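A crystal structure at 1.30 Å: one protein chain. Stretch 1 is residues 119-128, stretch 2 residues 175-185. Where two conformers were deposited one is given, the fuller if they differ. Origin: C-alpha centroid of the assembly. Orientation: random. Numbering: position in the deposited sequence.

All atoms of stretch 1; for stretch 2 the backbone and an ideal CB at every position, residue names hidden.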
ATOM      1  N   TYR A 119       0.847   2.167  -4.706  1.00 11.64           N
ATOM      2  CA  TYR A 119       0.230   3.469  -5.038  1.00 13.44           C
ATOM      3  C   TYR A 119       1.164   4.641  -4.731  1.00 12.02           C
ATOM      4  O   TYR A 119       1.175   5.604  -5.470  1.00 13.67           O
ATOM      5  CB  TYR A 119      -1.078   3.715  -4.301  1.00 14.99           C
ATOM      6  CG  TYR A 119      -2.207   2.787  -4.628  1.00 16.37           C
ATOM      7  CD1 TYR A 119      -2.207   2.020  -5.795  1.00 16.87           C
ATOM      8  CD2 TYR A 119      -3.282   2.687  -3.760  1.00 19.06           C
ATOM      9  CE1 TYR A 119      -3.297   1.160  -6.077  1.00 21.12           C
ATOM     10  CE2 TYR A 119      -4.339   1.854  -4.043  1.00 22.49           C
ATOM     11  CZ  TYR A 119      -4.317   1.084  -5.191  1.00 20.83           C
ATOM     12  OH  TYR A 119      -5.386   0.235  -5.492  1.00 27.91           O
ATOM     13  N   TYR A 120       1.985   4.564  -3.677  1.00 11.16           N
ATOM     14  CA  TYR A 120       2.860   5.673  -3.390  1.00 11.22           C
ATOM     15  C   TYR A 120       3.915   5.860  -4.495  1.00 11.42           C
ATOM     16  O   TYR A 120       4.456   6.961  -4.662  1.00 12.24           O
ATOM     17  CB  TYR A 120       3.536   5.569  -1.996  1.00 10.94           C
ATOM     18  CG  TYR A 120       4.635   4.530  -1.919  1.00  9.14           C
ATOM     19  CD1 TYR A 120       5.941   4.825  -2.224  1.00 10.24           C
ATOM     20  CD2 TYR A 120       4.336   3.231  -1.605  1.00  8.79           C
ATOM     21  CE1 TYR A 120       6.947   3.866  -2.206  1.00  9.46           C
ATOM     22  CE2 TYR A 120       5.302   2.240  -1.599  1.00  8.61           C
ATOM     23  CZ  TYR A 120       6.618   2.547  -1.905  1.00  8.95           C
ATOM     24  OH  TYR A 120       7.611   1.593  -1.923  1.00  8.77           O
ATOM     25  N   ILE A 121       4.259   4.775  -5.210  1.00 12.10           N
ATOM     26  CA  ILE A 121       5.246   4.900  -6.301  1.00 13.85           C
ATOM     27  C   ILE A 121       4.619   5.679  -7.438  1.00 13.32           C
ATOM     28  O   ILE A 121       5.239   6.581  -7.970  1.00 15.07           O
ATOM     29  CB  ILE A 121       5.787   3.546  -6.765  1.00 14.18           C
ATOM     30  CG1 ILE A 121       6.480   2.831  -5.588  1.00 15.68           C
ATOM     31  CG2 ILE A 121       6.704   3.719  -7.963  1.00 16.96           C
ATOM     32  CD1 ILE A 121       7.126   1.496  -5.930  1.00 17.62           C
ATOM     33  N   SER A 122       3.350   5.428  -7.710  1.00 14.05           N
ATOM     34  CA  SER A 122       2.628   6.244  -8.691  1.00 14.52           C
ATOM     35  C   SER A 122       2.579   7.704  -8.222  1.00 13.93           C
ATOM     36  O   SER A 122       2.702   8.619  -9.006  1.00 13.91           O
ATOM     37  CB  SER A 122       1.223   5.700  -8.933  1.00 16.09           C
ATOM     38  OG  SER A 122       1.260   4.437  -9.553  1.00 21.70           O
HETATM   39  N   MSE A 123       2.336   7.914  -6.934  1.00 12.68           N
HETATM   40  CA  MSE A 123       2.250   9.248  -6.399  1.00 11.71           C
HETATM   41  C   MSE A 123       3.588   9.970  -6.551  1.00 11.97           C
HETATM   42  O   MSE A 123       3.606  11.117  -6.933  1.00 13.24           O
HETATM   43  CB  MSE A 123       1.880   9.189  -4.916  1.00 11.27           C
HETATM   44  CG  MSE A 123       1.734  10.578  -4.278  1.00 13.48           C
HETATM   45 SE   MSE A 123       1.238  10.596  -2.457  0.75 10.79          SE
HETATM   46  CE  MSE A 123       2.902  10.011  -1.749  1.00 15.37           C
ATOM     47  N   VAL A 124       4.698   9.286  -6.272  1.00 12.48           N
ATOM     48  CA  VAL A 124       6.024   9.880  -6.432  1.00 13.56           C
ATOM     49  C   VAL A 124       6.283  10.270  -7.895  1.00 13.12           C
ATOM     50  O   VAL A 124       6.849  11.348  -8.151  1.00 15.37           O
ATOM     51  CB  VAL A 124       7.149   8.975  -5.896  1.00 15.00           C
ATOM     52  CG1 VAL A 124       8.522   9.484  -6.305  1.00 17.89           C
ATOM     53  CG2 VAL A 124       7.028   8.884  -4.405  1.00 15.88           C
ATOM     54  N   ARG A 125       5.855   9.425  -8.834  1.00 14.15           N
ATOM     55  CA  ARG A 125       5.939   9.719 -10.280  0.50 14.77           C
ATOM     56  C   ARG A 125       5.194  11.022 -10.605  1.00 14.10           C
ATOM     57  O   ARG A 125       5.665  11.891 -11.341  1.00 15.39           O
ATOM     58  CB  ARG A 125       5.331   8.538 -11.069  0.50 16.11           C
ATOM     59  CG  ARG A 125       5.589   8.511 -12.575  0.50 20.36           C
ATOM     60  CD  ARG A 125       6.802   7.605 -12.880  0.50 26.46           C
ATOM     61  NE  ARG A 125       6.421   6.197 -12.931  0.50 31.17           N
ATOM     62  CZ  ARG A 125       7.118   5.195 -12.390  0.50 32.86           C
ATOM     63  NH1 ARG A 125       8.249   5.440 -11.737  0.50 34.77           N
ATOM     64  NH2 ARG A 125       6.676   3.950 -12.497  0.50 34.09           N
ATOM     65  N   LEU A 126       3.982  11.146 -10.068  1.00 13.07           N
ATOM     66  CA  LEU A 126       3.178  12.316 -10.306  1.00 12.96           C
ATOM     67  C   LEU A 126       3.757  13.558  -9.624  1.00 12.89           C
ATOM     68  O   LEU A 126       3.697  14.659 -10.197  1.00 13.66           O
ATOM     69  CB  LEU A 126       1.773  12.040  -9.821  1.00 14.27           C
ATOM     70  CG  LEU A 126       0.985  11.061 -10.692  1.00 17.03           C
ATOM     71  CD1 LEU A 126      -0.269  10.613  -9.947  1.00 17.87           C
ATOM     72  CD2 LEU A 126       0.631  11.737 -12.042  1.00 20.17           C
HETATM   73  N   MSE A 127       4.344  13.394  -8.443  1.00 11.84           N
HETATM   74  CA  MSE A 127       5.023  14.506  -7.790  1.00 13.21           C
HETATM   75  C   MSE A 127       6.191  14.998  -8.627  1.00 14.66           C
HETATM   76  O   MSE A 127       6.427  16.205  -8.717  1.00 15.15           O
HETATM   77  CB  MSE A 127       5.533  14.099  -6.403  1.00 12.97           C
HETATM   78  CG  MSE A 127       4.414  13.937  -5.384  1.00 11.74           C
HETATM   79 SE   MSE A 127       5.090  13.264  -3.690  0.75 10.21          SE
HETATM   80  CE  MSE A 127       6.059  14.828  -3.177  1.00 13.89           C
ATOM     81  N   ASP A 128       6.949  14.056  -9.176  1.00 14.80           N
ATOM     82  CA  ASP A 128       8.095  14.435 -10.025  1.00 16.23           C
ATOM     83  C   ASP A 128       7.630  15.262 -11.255  1.00 16.53           C
ATOM     84  O   ASP A 128       8.178  16.314 -11.541  1.00 17.02           O
ATOM     85  CB  ASP A 128       8.810  13.186 -10.455  1.00 17.98           C
ATOM     86  CG  ASP A 128      10.129  13.462 -11.147  1.00 24.59           C
ATOM     87  OD1 ASP A 128      10.900  14.281 -10.609  1.00 30.52           O
ATOM     88  OD2 ASP A 128      10.391  12.736 -12.117  1.00 32.65           O
ATOM     89  N   UNK A 175       0.650   8.113   6.541  1.00  6.93           N
ATOM     90  CA  UNK A 175      -0.344   8.374   5.516  1.00  7.55           C
ATOM     91  C   UNK A 175       0.310   8.824   4.202  1.00  7.48           C
ATOM     92  O   UNK A 175       1.476   9.218   4.214  1.00  8.10           O
ATOM     93  CB  UNK A 175      -1.334   9.433   6.006  1.00  7.55           C
ATOM     94  N   UNK A 176      -0.428   8.795   3.099  1.00  7.51           N
ATOM     95  CA  UNK A 176       0.156   9.257   1.842  1.00  8.14           C
ATOM     96  C   UNK A 176       0.504  10.729   1.932  1.00  7.88           C
ATOM     97  O   UNK A 176       1.510  11.151   1.346  1.00  8.75           O
ATOM     98  CB  UNK A 176      -0.801   9.010   0.674  1.00  8.14           C
ATOM     99  N   UNK A 177      -0.245  11.543   2.681  1.00  7.96           N
ATOM    100  CA  UNK A 177       0.104  12.932   2.865  1.00  8.26           C
ATOM    101  C   UNK A 177       1.407  13.109   3.603  1.00  8.21           C
ATOM    102  O   UNK A 177       2.245  13.914   3.235  1.00  8.55           O
ATOM    103  CB  UNK A 177      -1.016  13.659   3.613  1.00  8.26           C
ATOM    104  N   UNK A 178       1.570  12.373   4.693  1.00  8.10           N
ATOM    105  CA  UNK A 178       2.836  12.424   5.434  1.00  8.02           C
ATOM    106  C   UNK A 178       3.995  12.001   4.575  1.00  8.29           C
ATOM    107  O   UNK A 178       5.059  12.623   4.588  1.00  8.94           O
ATOM    108  CB  UNK A 178       2.771  11.538   6.679  1.00  8.02           C
ATOM    109  N   UNK A 179       3.826  10.890   3.856  1.00  8.41           N
ATOM    110  CA  UNK A 179       4.863  10.376   3.010  1.00  9.28           C
ATOM    111  C   UNK A 179       5.232  11.375   1.931  1.00  8.26           C
ATOM    112  O   UNK A 179       6.408  11.541   1.622  1.00  9.13           O
ATOM    113  CB  UNK A 179       4.428   9.048   2.387  1.00  9.28           C
ATOM    114  N   UNK A 180       4.253  12.058   1.343  1.00  8.68           N
ATOM    115  CA  UNK A 180       4.537  13.064   0.325  1.00  8.54           C
ATOM    116  C   UNK A 180       5.427  14.142   0.898  1.00  9.30           C
ATOM    117  O   UNK A 180       6.387  14.603   0.224  1.00  9.93           O
ATOM    118  CB  UNK A 180       3.244  13.674  -0.219  1.00  8.54           C
ATOM    119  N   UNK A 181       5.110  14.611   2.100  1.00  9.01           N
ATOM    120  CA  UNK A 181       5.930  15.624   2.737  1.00  9.28           C
ATOM    121  C   UNK A 181       7.366  15.150   2.938  1.00  8.68           C
ATOM    122  O   UNK A 181       8.332  15.923   2.760  1.00  9.97           O
ATOM    123  CB  UNK A 181       5.317  16.024   4.081  1.00  9.28           C
ATOM    124  N   UNK A 182       7.522  13.894   3.335  1.00  8.92           N
ATOM    125  CA  UNK A 182       8.849  13.308   3.506  1.00  9.04           C
ATOM    126  C   UNK A 182       9.594  13.182   2.205  1.00  9.96           C
ATOM    127  O   UNK A 182      10.797  13.462   2.150  1.00 10.77           O
ATOM    128  CB  UNK A 182       8.741  11.931   4.165  1.00  9.04           C
ATOM    129  N   UNK A 183       8.933  12.765   1.132  1.00  9.19           N
ATOM    130  CA  UNK A 183       9.565  12.700  -0.175  1.00 10.00           C
ATOM    131  C   UNK A 183      10.135  14.058  -0.577  1.00 10.70           C
ATOM    132  O   UNK A 183      11.261  14.119  -1.067  1.00 11.94           O
ATOM    133  CB  UNK A 183       8.564  12.214  -1.225  1.00 10.00           C
ATOM    134  N   UNK A 184       9.407  15.131  -0.310  1.00 10.48           N
ATOM    135  CA  UNK A 184       9.925  16.462  -0.577  1.00 12.02           C
ATOM    136  C   UNK A 184      11.115  16.726   0.312  1.00 11.75           C
ATOM    137  O   UNK A 184      12.172  17.106  -0.209  1.00 13.48           O
ATOM    138  CB  UNK A 184       8.847  17.527  -0.366  1.00 12.02           C
ATOM    139  N   UNK A 185      10.933  16.627   1.632  1.00 11.52           N
ATOM    140  CA  UNK A 185      11.955  17.105   2.564  1.00 12.76           C
ATOM    141  C   UNK A 185      13.249  16.335   2.519  1.00 12.63           C
ATOM    142  O   UNK A 185      14.310  16.913   2.763  1.00 15.16           O
ATOM    143  CB  UNK A 185      11.409  17.062   3.993  1.00 12.76           C
TER

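Stretch 1 is a helix that offers its neighbour an apolar strip: Y120, M123, V124 and M127. Stretch 2 crosses it at 48°, the axes no closer than 11.0 Å.

Position 175 comes just before the helix, with nothing of stretch 1 within 5.5 Å of its ideal CB. An N-cap suits Ser, Thr, Asp or Asn. It is T175, whose OG1 accepts from the backbone N of position 178 at 3.1 Å, a capping bond.

Position 176 points toward stretch 1, its ideal CB 4.1 Å from M123 SE, with Y120 alongside. No charge or polar partner is near; Leu, Ile or Met would suit. L176 sends CD2 to 3.9 Å from Y120 CB, while its CB lies 4.0 Å from M123 SE.

Position 177 points away, and its helical angles admit almost any residue; it is G177. Position 178 is likewise out of reach, and stretch 1 cannot choose it. E178 closes the cap from the other side, its OE1 accepting from T175 N at 2.9 Å.

Position 179 faces stretch 1 again, but its ideal CB is 4.5 Å from M123 CE, leaving room for a branched or long apolar chain. L179 brings CD2 to 3.7 Å from Y120 CB, obliquely to the ring.

Position 180 points sideways, yet its ideal CB is already 4.0 Å from both M127 SE and M123 CE. Those two selenomethionines crowd the site, which favours Ala, Gly or Ser. A180 meets both with its single methyl, and its carbonyl O lies 3.4 Å from M127 CE.

Position 181 points away and 182 sideways, neither with stretch 1 near its ideal CB; many residues would do. L181 stays clear, and the end of selenomethionine M182 leads away.

Position 183 points toward stretch 1, its ideal CB 4.1 Å from M127 CE and 4.9 Å from V124 CG2. A compact apolar residue, Val, Ile or Leu, could reach both. V183 does so: CG1 is 3.8 Å from M127 CE, and CG2 is 4.1 Å from V124 CG2.

Position 184 is sideways, its ideal CB 4.8 Å from M127 CE, at the margin, where polar or apolar chains are plausible. N184 brings OD1 to 3.6 Å from M127 CE, a packing contact; its amide is hydrogen-bonded elsewhere in the structure.

Position 185 is out of reach and unconstrained here; it is G185.

The rule is apolar packing without a single cross-helix hydrogen bond.

Stretch 2 175-185: TLGELALMVNG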
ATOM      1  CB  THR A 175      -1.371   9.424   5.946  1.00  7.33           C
ATOM      2  OG1 THR A 175      -0.755  10.718   5.976  1.00  8.09           O
ATOM      3  CG2 THR A 175      -2.058   9.046   7.228  1.00  9.24           C
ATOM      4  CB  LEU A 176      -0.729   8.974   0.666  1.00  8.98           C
ATOM      5  CG  LEU A 176      -0.979   7.533   0.257  1.00 10.26           C
ATOM      6  CD1 LEU A 176      -2.010   7.475  -0.906  1.00 13.54           C
ATOM      7  CD2 LEU A 176       0.315   6.868  -0.129  1.00 11.47           C
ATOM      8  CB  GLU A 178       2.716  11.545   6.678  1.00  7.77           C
ATOM      9  CG  GLU A 178       1.680  12.022   7.733  1.00  9.30           C
ATOM     10  CD  GLU A 178       1.502  11.079   8.899  1.00  9.77           C
ATOM     11  OE1 GLU A 178       1.498   9.840   8.665  1.00 10.76           O
ATOM     12  OE2 GLU A 178       1.386  11.557  10.068  1.00  9.57           O
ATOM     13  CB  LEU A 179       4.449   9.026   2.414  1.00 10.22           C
ATOM     14  CG  LEU A 179       5.494   8.280   1.638  1.00 11.39           C
ATOM     15  CD1 LEU A 179       6.765   8.029   2.479  1.00 12.29           C
ATOM     16  CD2 LEU A 179       4.925   6.934   1.167  1.00 12.17           C
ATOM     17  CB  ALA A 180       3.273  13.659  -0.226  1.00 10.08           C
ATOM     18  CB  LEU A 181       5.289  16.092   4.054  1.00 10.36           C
ATOM     19  CG  LEU A 181       3.905  16.764   3.944  1.00 11.15           C
ATOM     20  CD1 LEU A 181       3.309  17.085   5.317  1.00 13.53           C
ATOM     21  CD2 LEU A 181       3.949  18.026   3.052  1.00 14.15           C
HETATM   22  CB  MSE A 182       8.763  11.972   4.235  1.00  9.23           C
HETATM   23  CG  MSE A 182      10.107  11.367   4.534  1.00 10.04           C
HETATM   24 SE   MSE A 182       9.870   9.851   5.759  0.75  7.30          SE
HETATM   25  CE  MSE A 182      11.693   9.847   6.476  1.00 12.65           C
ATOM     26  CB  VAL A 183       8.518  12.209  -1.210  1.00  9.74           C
ATOM     27  CG1 VAL A 183       8.953  12.483  -2.636  1.00 11.93           C
ATOM     28  CG2 VAL A 183       8.195  10.728  -0.956  1.00 10.19           C
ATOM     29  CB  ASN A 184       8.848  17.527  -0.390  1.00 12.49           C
ATOM     30  CG  ASN A 184       8.023  17.782  -1.638  1.00 14.75           C
ATOM     31  OD1 ASN A 184       8.406  17.483  -2.776  1.00 14.47           O
ATOM     32  ND2 ASN A 184       6.856  18.375  -1.412  1.00 16.02           N
TER
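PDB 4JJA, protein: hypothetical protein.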